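Local coordinates for protein putative methyltransferase from antibiotic biosynthesis pathway (Anabaena variabilis ATCC 29413, PDB 3EGE) that probably transfers methyl groups from S-adenosylmethionine to a substrate not yet identified, perhaps in an antibiotic biosynthesis pathway, at residues 24-29 / 252-257; 86-91 / 114-119; 143-148 / 224-229. All blocks are in the same frame, centred on the assembly; numbering follows the deposited sequence.

Contact 1. Residues 24-29 / 252-257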
loop_
_atom_site.group_PDB
_atom_site.type_symbol
_atom_site.label_atom_id
_atom_site.label_comp_id
_atom_site.label_asym_id
_atom_site.label_seq_id
_atom_site.Cartn_x
_atom_site.Cartn_y
_atom_site.Cartn_z
ATOM N N ASN A 24 -2.685 9.376 9.174
ATOM C CA ASN A 24 -1.953 9.965 10.318
ATOM C C ASN A 24 -0.468 9.535 10.341
ATOM O O ASN A 24 0.408 10.357 10.620
ATOM C CB ASN A 24 -2.616 9.614 11.672
ATOM C CG ASN A 24 -4.009 10.255 11.866
ATOM O OD1 ASN A 24 -4.384 11.198 11.190
ATOM N ND2 ASN A 24 -4.773 9.708 12.797
ATOM N N ALA A 25 -0.216 8.262 10.023
ATOM C CA ALA A 25 1.145 7.703 9.905
ATOM C C ALA A 25 1.943 8.428 8.811
ATOM O O ALA A 25 3.070 8.860 9.055
ATOM C CB ALA A 25 1.087 6.179 9.609
ATOM N N ILE A 26 1.341 8.573 7.628
ATOM C CA ILE A 26 1.963 9.291 6.481
ATOM C C ILE A 26 2.209 10.769 6.837
ATOM O O ILE A 26 3.308 11.291 6.618
ATOM C CB ILE A 26 1.092 9.218 5.210
ATOM C CG1 ILE A 26 0.926 7.762 4.724
ATOM C CG2 ILE A 26 1.703 10.047 4.058
ATOM C CD1 ILE A 26 -0.294 7.583 3.802
ATOM N N ILE A 27 1.193 11.422 7.403
ATOM C CA ILE A 27 1.298 12.817 7.833
ATOM C C ILE A 27 2.435 13.012 8.842
ATOM O O ILE A 27 3.191 13.980 8.723
ATOM C CB ILE A 27 -0.064 13.362 8.402
ATOM C CG1 ILE A 27 -1.099 13.511 7.277
ATOM C CG2 ILE A 27 0.096 14.732 9.113
ATOM C CD1 ILE A 27 -0.824 14.620 6.249
ATOM N N ASN A 28 2.564 12.092 9.808
ATOM C CA ASN A 28 3.618 12.191 10.834
ATOM C C ASN A 28 5.025 12.025 10.246
ATOM O O ASN A 28 5.926 12.804 10.576
ATOM C CB ASN A 28 3.334 11.260 12.023
ATOM C CG ASN A 28 2.062 11.670 12.798
ATOM O OD1 ASN A 28 1.769 12.861 12.976
ATOM N ND2 ASN A 28 1.310 10.677 13.261
ATOM N N LEU A 29 5.188 11.060 9.339
ATOM C CA LEU A 29 6.475 10.868 8.647
ATOM C C LEU A 29 6.866 12.036 7.707
ATOM O O LEU A 29 8.053 12.319 7.526
ATOM C CB LEU A 29 6.494 9.537 7.878
ATOM C CG LEU A 29 6.537 8.280 8.761
ATOM C CD1 LEU A 29 6.430 7.021 7.908
ATOM C CD2 LEU A 29 7.812 8.256 9.659
ATOM N N TYR A 252 4.194 -5.293 6.670
ATOM C CA TYR A 252 4.034 -3.932 6.141
ATOM C C TYR A 252 5.007 -3.018 6.876
ATOM O O TYR A 252 5.131 -3.078 8.120
ATOM C CB TYR A 252 2.601 -3.427 6.239
ATOM C CG TYR A 252 1.653 -4.188 5.344
ATOM C CD1 TYR A 252 1.033 -5.381 5.801
ATOM C CD2 TYR A 252 1.392 -3.752 4.050
ATOM C CE1 TYR A 252 0.138 -6.117 4.984
ATOM C CE2 TYR A 252 0.485 -4.463 3.194
ATOM C CZ TYR A 252 -0.142 -5.659 3.673
ATOM O OH TYR A 252 -1.016 -6.407 2.886
ATOM N N ARG A 253 5.688 -2.182 6.083
ATOM C CA ARG A 253 6.757 -1.315 6.561
ATOM C C ARG A 253 6.753 0.066 5.893
ATOM O O ARG A 253 6.555 0.179 4.677
ATOM C CB ARG A 253 8.109 -1.954 6.198
ATOM C CG ARG A 253 8.437 -3.283 6.844
ATOM C CD ARG A 253 8.851 -3.097 8.312
ATOM N NE ARG A 253 9.144 -4.367 8.950
ATOM C CZ ARG A 253 8.251 -5.272 9.368
ATOM N NH1 ARG A 253 6.961 -5.086 9.232
ATOM N NH2 ARG A 253 8.663 -6.396 9.926
ATOM N N PHE A 254 6.988 1.102 6.702
ATOM C CA PHE A 254 7.249 2.442 6.176
ATOM C C PHE A 254 8.764 2.542 6.009
ATOM O O PHE A 254 9.497 2.272 6.963
ATOM C CB PHE A 254 6.766 3.566 7.094
ATOM C CG PHE A 254 5.295 3.809 7.027
ATOM C CD1 PHE A 254 4.749 4.481 5.945
ATOM C CD2 PHE A 254 4.443 3.385 8.056
ATOM C CE1 PHE A 254 3.359 4.739 5.875
ATOM C CE2 PHE A 254 3.040 3.618 7.987
ATOM C CZ PHE A 254 2.504 4.304 6.898
ATOM N N ILE A 255 9.211 2.819 4.781
ATOM C CA ILE A 255 10.604 3.162 4.478
ATOM C C ILE A 255 10.540 4.686 4.261
ATOM O O ILE A 255 9.670 5.171 3.517
ATOM C CB ILE A 255 11.152 2.555 3.170
ATOM C CG1 ILE A 255 11.300 1.050 3.223
ATOM C CG2 ILE A 255 12.554 3.071 2.897
ATOM C CD1 ILE A 255 11.811 0.538 1.860
ATOM N N TYR A 256 11.461 5.414 4.898
ATOM C CA TYR A 256 11.496 6.862 4.805
ATOM C C TYR A 256 12.875 7.471 5.021
ATOM O O TYR A 256 13.693 6.943 5.780
ATOM C CB TYR A 256 10.499 7.495 5.793
ATOM C CG TYR A 256 10.767 7.133 7.234
ATOM C CD1 TYR A 256 10.276 5.941 7.773
ATOM C CD2 TYR A 256 11.515 7.980 8.074
ATOM C CE1 TYR A 256 10.517 5.586 9.111
ATOM C CE2 TYR A 256 11.765 7.627 9.423
ATOM C CZ TYR A 256 11.263 6.426 9.928
ATOM O OH TYR A 256 11.508 6.045 11.235
ATOM N N THR A 257 13.098 8.593 4.339
ATOM C CA THR A 257 14.317 9.366 4.481
ATOM C C THR A 257 14.288 10.220 5.757
ATOM O O THR A 257 13.227 10.615 6.261
ATOM C CB THR A 257 14.569 10.283 3.290
ATOM O OG1 THR A 257 13.380 11.031 3.025
ATOM C CG2 THR A 257 14.955 9.480 2.065
#
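Leu29 fits between two aromatic rings of the strand and gives one methyl to each. Its CD2 stands over the middle of the Tyr256 ring, 3.7 Å from the centroid and only 4° off the ring normal, a CH-pi contact in which CD2 is almost equally far from all six ring carbons. The other branch, CD1, turns to the root of Phe254 and comes within 3.5 Å of its CG, with CB and CD1 of that phenylalanine close by. Leu29 has CG anti to its own carbonyl carbon (chi1 -70°), and from there the fork of the side chain spans both rings.

The far end of Phe254 belongs to the preceding turn of the helix. Ala25 CB lies 3.6 Å from Phe254 CZ and about as far from CE2, while Ile26 CG1 approaches CE1 of the same ring at 4.0 Å, the isoleucine side chain crossing the phenylalanine at about a right angle.

Here helix 20-30 packs on the sheet of a Rossmann-like methyltransferase fold, against strand 252-258, which runs antiparallel to its neighbours 126-131 and 172-181. The axes of the two short segments are 10.8 Å apart and inclined by 20°, the helix running nearly in the direction of the strand. Side chains alternate along the strand: Phe254 and Tyr256 face the helix, whereas Ile255 points away and packs on helix 158-169. No hydrogen bond joins the two segments. Val127 of strand 126-131 touches both Leu29 and Phe254, and Leu29 O accepts a hydrogen bond from Thr125 OG1.

Contact 2. Residues 86-91 / 114-119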
loop_
_atom_site.group_PDB
_atom_site.type_symbol
_atom_site.label_atom_id
_atom_site.label_comp_id
_atom_site.label_asym_id
_atom_site.label_seq_id
_atom_site.Cartn_x
_atom_site.Cartn_y
_atom_site.Cartn_z
ATOM N N GLU A 86 9.042 6.029 -13.447
ATOM C CA GLU A 86 10.411 6.195 -13.983
ATOM C C GLU A 86 10.673 7.453 -14.828
ATOM O O GLU A 86 11.833 7.722 -15.206
ATOM C CB GLU A 86 10.872 4.946 -14.774
ATOM C CG GLU A 86 10.141 4.598 -16.101
ATOM C CD GLU A 86 8.897 3.698 -15.963
ATOM O OE1 GLU A 86 8.455 3.431 -14.807
ATOM O OE2 GLU A 86 8.366 3.265 -17.031
ATOM N N ASN A 87 9.603 8.167 -15.174
ATOM C CA ASN A 87 9.679 9.372 -15.979
ATOM C C ASN A 87 8.525 10.318 -15.613
ATOM O O ASN A 87 7.457 10.332 -16.254
ATOM C CB ASN A 87 9.672 9.003 -17.456
ATOM C CG ASN A 87 9.802 10.222 -18.366
ATOM O OD1 ASN A 87 10.467 11.222 -18.030
ATOM N ND2 ASN A 87 9.179 10.140 -19.535
ATOM N N LEU A 88 8.756 11.085 -14.548
ATOM C CA LEU A 88 7.793 12.042 -14.043
ATOM C C LEU A 88 7.896 13.337 -14.855
ATOM O O LEU A 88 8.998 13.816 -15.108
ATOM C CB LEU A 88 8.033 12.312 -12.559
ATOM C CG LEU A 88 8.024 11.095 -11.610
ATOM C CD1 LEU A 88 8.479 11.505 -10.168
ATOM C CD2 LEU A 88 6.671 10.393 -11.560
ATOM N N ALA A 89 6.743 13.892 -15.258
ATOM C CA ALA A 89 6.670 15.176 -15.985
ATOM C C ALA A 89 6.861 16.408 -15.064
ATOM O O ALA A 89 6.992 17.522 -15.539
ATOM C CB ALA A 89 5.367 15.294 -16.712
ATOM N N LEU A 90 6.953 16.190 -13.762
ATOM C CA LEU A 90 7.064 17.233 -12.771
ATOM C C LEU A 90 8.464 17.840 -12.810
ATOM O O LEU A 90 9.422 17.098 -12.959
ATOM C CB LEU A 90 6.798 16.637 -11.377
ATOM C CG LEU A 90 5.465 15.898 -11.174
ATOM C CD1 LEU A 90 5.425 15.292 -9.760
ATOM C CD2 LEU A 90 4.283 16.836 -11.470
ATOM N N PRO A 91 8.590 19.178 -12.694
ATOM C CA PRO A 91 9.933 19.751 -12.712
ATOM C C PRO A 91 10.823 19.379 -11.521
ATOM O O PRO A 91 10.361 18.811 -10.533
ATOM C CB PRO A 91 9.675 21.276 -12.702
ATOM C CG PRO A 91 8.260 21.434 -13.099
ATOM C CD PRO A 91 7.568 20.233 -12.573
ATOM N N PHE A 114 13.163 5.918 -7.894
ATOM C CA PHE A 114 13.752 6.515 -6.697
ATOM C C PHE A 114 14.534 7.788 -7.019
ATOM O O PHE A 114 14.333 8.803 -6.353
ATOM C CB PHE A 114 14.607 5.515 -5.928
ATOM C CG PHE A 114 13.834 4.452 -5.190
ATOM C CD1 PHE A 114 12.452 4.552 -4.887
ATOM C CD2 PHE A 114 14.545 3.393 -4.642
ATOM C CE1 PHE A 114 11.813 3.572 -4.136
ATOM C CE2 PHE A 114 13.917 2.421 -3.880
ATOM C CZ PHE A 114 12.558 2.508 -3.618
ATOM N N GLN A 115 15.376 7.722 -8.058
ATOM C CA GLN A 115 16.134 8.882 -8.574
ATOM C C GLN A 115 15.210 10.035 -8.943
ATOM O O GLN A 115 15.526 11.194 -8.645
ATOM C CB GLN A 115 16.968 8.493 -9.797
ATOM C CG GLN A 115 18.084 7.520 -9.492
ATOM C CD GLN A 115 18.680 6.861 -10.711
ATOM O OE1 GLN A 115 18.482 7.305 -11.843
ATOM N NE2 GLN A 115 19.430 5.794 -10.484
ATOM N N GLU A 116 14.078 9.695 -9.579
ATOM C CA GLU A 116 13.017 10.661 -9.921
ATOM C C GLU A 116 12.391 11.343 -8.694
ATOM O O GLU A 116 12.097 12.535 -8.750
ATOM C CB GLU A 116 11.896 10.002 -10.774
ATOM C CG GLU A 116 12.192 9.776 -12.252
ATOM C CD GLU A 116 12.337 11.072 -13.019
ATOM O OE1 GLU A 116 13.457 11.651 -13.049
ATOM O OE2 GLU A 116 11.334 11.510 -13.604
HETATM N N MSE A 117 12.174 10.592 -7.615
HETATM C CA MSE A 117 11.635 11.155 -6.373
HETATM C C MSE A 117 12.603 12.160 -5.780
HETATM O O MSE A 117 12.191 13.245 -5.386
HETATM C CB MSE A 117 11.316 10.080 -5.331
HETATM C CG MSE A 117 10.163 9.153 -5.754
HETATM SE SE MSE A 117 9.943 7.736 -4.521
HETATM C CE MSE A 117 8.472 6.701 -5.449
ATOM N N GLN A 118 13.886 11.793 -5.742
ATOM C CA GLN A 118 14.933 12.682 -5.274
ATOM C C GLN A 118 15.047 13.951 -6.142
ATOM O O GLN A 118 15.297 15.033 -5.618
ATOM C CB GLN A 118 16.277 11.925 -5.180
ATOM C CG GLN A 118 17.475 12.764 -4.669
ATOM C CD GLN A 118 17.250 13.426 -3.297
ATOM O OE1 GLN A 118 16.687 12.824 -2.368
ATOM N NE2 GLN A 118 17.736 14.651 -3.160
ATOM N N ARG A 119 14.839 13.815 -7.451
ATOM C CA ARG A 119 14.947 14.950 -8.388
ATOM C C ARG A 119 13.878 16.023 -8.141
ATOM O O ARG A 119 14.173 17.230 -8.212
ATOM C CB ARG A 119 14.855 14.440 -9.835
ATOM C CG ARG A 119 14.981 15.504 -10.926
ATOM C CD ARG A 119 14.776 14.952 -12.325
ATOM N NE ARG A 119 13.422 14.427 -12.531
ATOM C CZ ARG A 119 12.334 15.163 -12.749
ATOM N NH1 ARG A 119 12.366 16.486 -12.716
ATOM N NH2 ARG A 119 11.187 14.549 -12.926
HETATM O O HOH W 1 11.556 12.641 -15.967
#
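Leu88 gives its backbone N-H to Glu116 on the helix: N lies 2.8 Å from Glu116 OE2, with an N-H...O angle of 155°, and the bond uses the anti lone pair of OE2, the one turned away from OE1. The bend of the glutamate at chi2 (-66°) swings CD toward the loop, while its CB packs on Leu88 CD1 at 3.8 Å. A water 2.6 Å from Glu116 OE2 is also next to Asn87 OD1.

The end of the Arg119 guanidinium closes on a single loop oxygen. NH1 and NH2 of Arg119 both donate to Leu90 O, which lies in the guanidinium plane, NH1 at 3.0 Å and NH2 nearly along the C=O axis.

A salt bridge within the helix, one turn long, fixes both groups. Arg119 meets the carboxylate side-on: NE donates to Glu116 OE1 at 2.8 Å and NH2 to Glu116 OE2 at 3.1 Å. Both donors come from above the carboxylate plane, more than 40° out of it, though the two oxygens stay near the guanidinium plane. OE2 thus accepts from Leu88 N and Arg119 NH2, NH2 serves Leu90 O and Glu116 OE2 together, and NH1 has a second, charged partner in Asp92. The two carboxylates offset the arginine's charge and probably help to fix its orientation.

Behind this polar layer, the side chains of Leu88 and Leu90 touch Ile41 and Ala39 of strand 37-41, and Met117, a selenomethionine here, packs on Ile41 and on strand 126-131. The loop between strands 78-81 and 97-101 is in this way tied to helix 110-120 over the parallel strands of the methyltransferase domain, while Phe114 of that helix reaches helix 158-169.

Contact 3. Residues 143-148 / 224-229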
loop_
_atom_site.group_PDB
_atom_site.type_symbol
_atom_site.label_atom_id
_atom_site.label_comp_id
_atom_site.label_asym_id
_atom_site.label_seq_id
_atom_site.Cartn_x
_atom_site.Cartn_y
_atom_site.Cartn_z
ATOM N N ASP A 143 -3.047 -20.138 3.619
ATOM C CA ASP A 143 -3.406 -21.541 3.541
ATOM C C ASP A 143 -4.656 -21.772 2.658
ATOM O O ASP A 143 -4.901 -22.888 2.228
ATOM C CB ASP A 143 -3.693 -22.092 4.915
ATOM C CG ASP A 143 -2.537 -21.977 5.838
ATOM O OD1 ASP A 143 -1.381 -21.829 5.371
ATOM O OD2 ASP A 143 -2.827 -22.022 7.042
ATOM N N TYR A 144 -5.457 -20.726 2.457
ATOM C CA TYR A 144 -6.616 -20.754 1.572
ATOM C C TYR A 144 -6.362 -20.083 0.229
ATOM O O TYR A 144 -6.936 -20.523 -0.780
ATOM C CB TYR A 144 -7.833 -20.095 2.238
ATOM C CG TYR A 144 -8.276 -20.807 3.481
ATOM C CD1 TYR A 144 -9.193 -21.877 3.426
ATOM C CD2 TYR A 144 -7.788 -20.418 4.730
ATOM C CE1 TYR A 144 -9.599 -22.536 4.602
ATOM C CE2 TYR A 144 -8.190 -21.052 5.893
ATOM C CZ TYR A 144 -9.099 -22.103 5.831
ATOM O OH TYR A 144 -9.473 -22.707 7.001
ATOM N N PHE A 145 -5.558 -19.019 0.231
ATOM C CA PHE A 145 -5.260 -18.212 -0.970
ATOM C C PHE A 145 -3.745 -18.048 -1.164
ATOM O O PHE A 145 -3.200 -16.952 -0.954
ATOM C CB PHE A 145 -5.977 -16.857 -0.859
ATOM C CG PHE A 145 -7.477 -16.983 -0.665
ATOM C CD1 PHE A 145 -8.263 -17.597 -1.633
ATOM C CD2 PHE A 145 -8.100 -16.496 0.498
ATOM C CE1 PHE A 145 -9.651 -17.719 -1.458
ATOM C CE2 PHE A 145 -9.475 -16.633 0.696
ATOM C CZ PHE A 145 -10.257 -17.234 -0.295
ATOM N N PRO A 146 -3.059 -19.132 -1.605
ATOM C CA PRO A 146 -1.560 -19.096 -1.717
ATOM C C PRO A 146 -0.997 -18.051 -2.682
ATOM O O PRO A 146 0.129 -17.557 -2.485
ATOM C CB PRO A 146 -1.202 -20.524 -2.159
ATOM C CG PRO A 146 -2.449 -21.041 -2.807
ATOM C CD PRO A 146 -3.587 -20.442 -2.026
ATOM N N PHE A 147 -1.773 -17.756 -3.725
ATOM C CA PHE A 147 -1.419 -16.742 -4.712
ATOM C C PHE A 147 -1.099 -15.372 -4.119
ATOM O O PHE A 147 -0.223 -14.670 -4.643
ATOM C CB PHE A 147 -2.470 -16.635 -5.811
ATOM C CG PHE A 147 -3.865 -16.417 -5.309
ATOM C CD1 PHE A 147 -4.323 -15.128 -4.996
ATOM C CD2 PHE A 147 -4.730 -17.514 -5.133
ATOM C CE1 PHE A 147 -5.618 -14.932 -4.501
ATOM C CE2 PHE A 147 -6.030 -17.323 -4.656
ATOM C CZ PHE A 147 -6.472 -16.032 -4.349
ATOM N N LEU A 148 -1.779 -14.989 -3.041
ATOM C CA LEU A 148 -1.487 -13.705 -2.348
ATOM C C LEU A 148 -0.082 -13.671 -1.779
ATOM O O LEU A 148 0.587 -12.680 -1.886
ATOM C CB LEU A 148 -2.476 -13.445 -1.211
ATOM C CG LEU A 148 -3.958 -13.294 -1.535
ATOM C CD1 LEU A 148 -4.727 -13.130 -0.236
ATOM C CD2 LEU A 148 -4.253 -12.128 -2.498
ATOM N N GLU A 224 -14.275 -22.342 -1.379
ATOM C CA GLU A 224 -15.003 -23.539 -0.924
ATOM C C GLU A 224 -14.466 -24.055 0.398
ATOM O O GLU A 224 -15.238 -24.371 1.307
ATOM C CB GLU A 224 -14.971 -24.668 -1.979
ATOM C CG GLU A 224 -15.825 -24.401 -3.222
ATOM C CD GLU A 224 -15.575 -25.395 -4.373
ATOM O OE1 GLU A 224 -14.405 -25.681 -4.699
ATOM O OE2 GLU A 224 -16.550 -25.863 -4.980
ATOM N N LEU A 225 -13.147 -24.142 0.490
ATOM C CA LEU A 225 -12.455 -24.613 1.700
ATOM C C LEU A 225 -12.650 -23.633 2.862
ATOM O O LEU A 225 -12.921 -24.045 3.990
ATOM C CB LEU A 225 -10.975 -24.830 1.384
ATOM C CG LEU A 225 -10.076 -25.740 2.214
ATOM C CD1 LEU A 225 -10.555 -27.210 2.230
ATOM C CD2 LEU A 225 -8.665 -25.616 1.603
ATOM N N LEU A 226 -12.533 -22.334 2.589
ATOM C CA LEU A 226 -12.785 -21.318 3.628
ATOM C C LEU A 226 -14.229 -21.410 4.162
ATOM O O LEU A 226 -14.431 -21.447 5.378
ATOM C CB LEU A 226 -12.463 -19.904 3.127
ATOM C CG LEU A 226 -12.542 -18.762 4.151
ATOM C CD1 LEU A 226 -11.787 -19.087 5.474
ATOM C CD2 LEU A 226 -12.045 -17.455 3.519
ATOM N N THR A 227 -15.202 -21.514 3.244
ATOM C CA THR A 227 -16.634 -21.619 3.580
ATOM C C THR A 227 -16.934 -22.857 4.434
ATOM O O THR A 227 -17.639 -22.759 5.430
ATOM C CB THR A 227 -17.501 -21.623 2.290
ATOM O OG1 THR A 227 -17.214 -20.445 1.521
ATOM C CG2 THR A 227 -18.999 -21.676 2.595
ATOM N N ALA A 228 -16.382 -24.003 4.054
ATOM C CA ALA A 228 -16.549 -25.247 4.820
ATOM C C ALA A 228 -15.935 -25.101 6.221
ATOM O O ALA A 228 -16.601 -25.376 7.213
ATOM C CB ALA A 228 -15.925 -26.434 4.089
ATOM N N ASP A 229 -14.681 -24.649 6.283
ATOM C CA ASP A 229 -13.972 -24.467 7.560
ATOM C C ASP A 229 -14.658 -23.499 8.517
ATOM O O ASP A 229 -14.655 -23.734 9.722
ATOM C CB ASP A 229 -12.494 -24.065 7.363
ATOM C CG ASP A 229 -11.602 -25.221 6.917
ATOM O OD1 ASP A 229 -12.059 -26.370 6.778
ATOM O OD2 ASP A 229 -10.400 -24.968 6.696
#
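Tyr144 lies against the helix with its hydroxyl on Asp229: OH donates to OD2 at 2.5 Å. The carboxylate oxygen sits near the plane of the ring, yet the two planes are turned 78° apart. Lys238 forms a salt bridge to the same OD2, which probably keeps the aspartate ionised.

This bond and the ring edge beside the helix backbone make the tight part, Tyr144 CD1 being 3.5 Å from Leu226 N. Leu226 itself is buried, and its chi1 (-174°) carries CG off anti to the backbone N. The leucine crosses the tyrosine at about a right angle. Its CD1 stands over the ring centre, 4.0 Å from the centroid and 7° off the normal, in a CH-pi contact; the other methyl, CD2, meets Phe145 CE2 at 3.9 Å.

Leu225 lies at the solvent margin: an exposed residue, its side chain comes no nearer to the ring than 4.0 Å, from CB to Tyr144 CD1.

The contact joins the turn leading into helix 146-153 to helix 216-231. Trp235 and Tyr239 of helix 234-239 also pack on Tyr144, while Phe145 meets Phe211 of helix 209-213 edge-to-face.

Overall arrangement
Contact 1 closes the longest loop, bringing helix 20-30 to the last strand, and the other two are nested within it along the chain, contact 2 closing before contact 3 opens. Contacts 1 and 2, with centres 20 Å apart, share one mixed sheet: the first lies at strand 252-258, the second over the parallel strands, and strand 126-131 touches side chains of segment 114-119 as well as Leu29 and Phe254. Contact 3 belongs to a helical part that includes helices 146-153 and 216-231. Its centre is about 32 Å from that of contact 1 and about 41 Å from that of contact 2. A Rossmann-like core, probably the cofactor-binding part, thus carries a group of helices on the side of the chain's centre opposite contact 1.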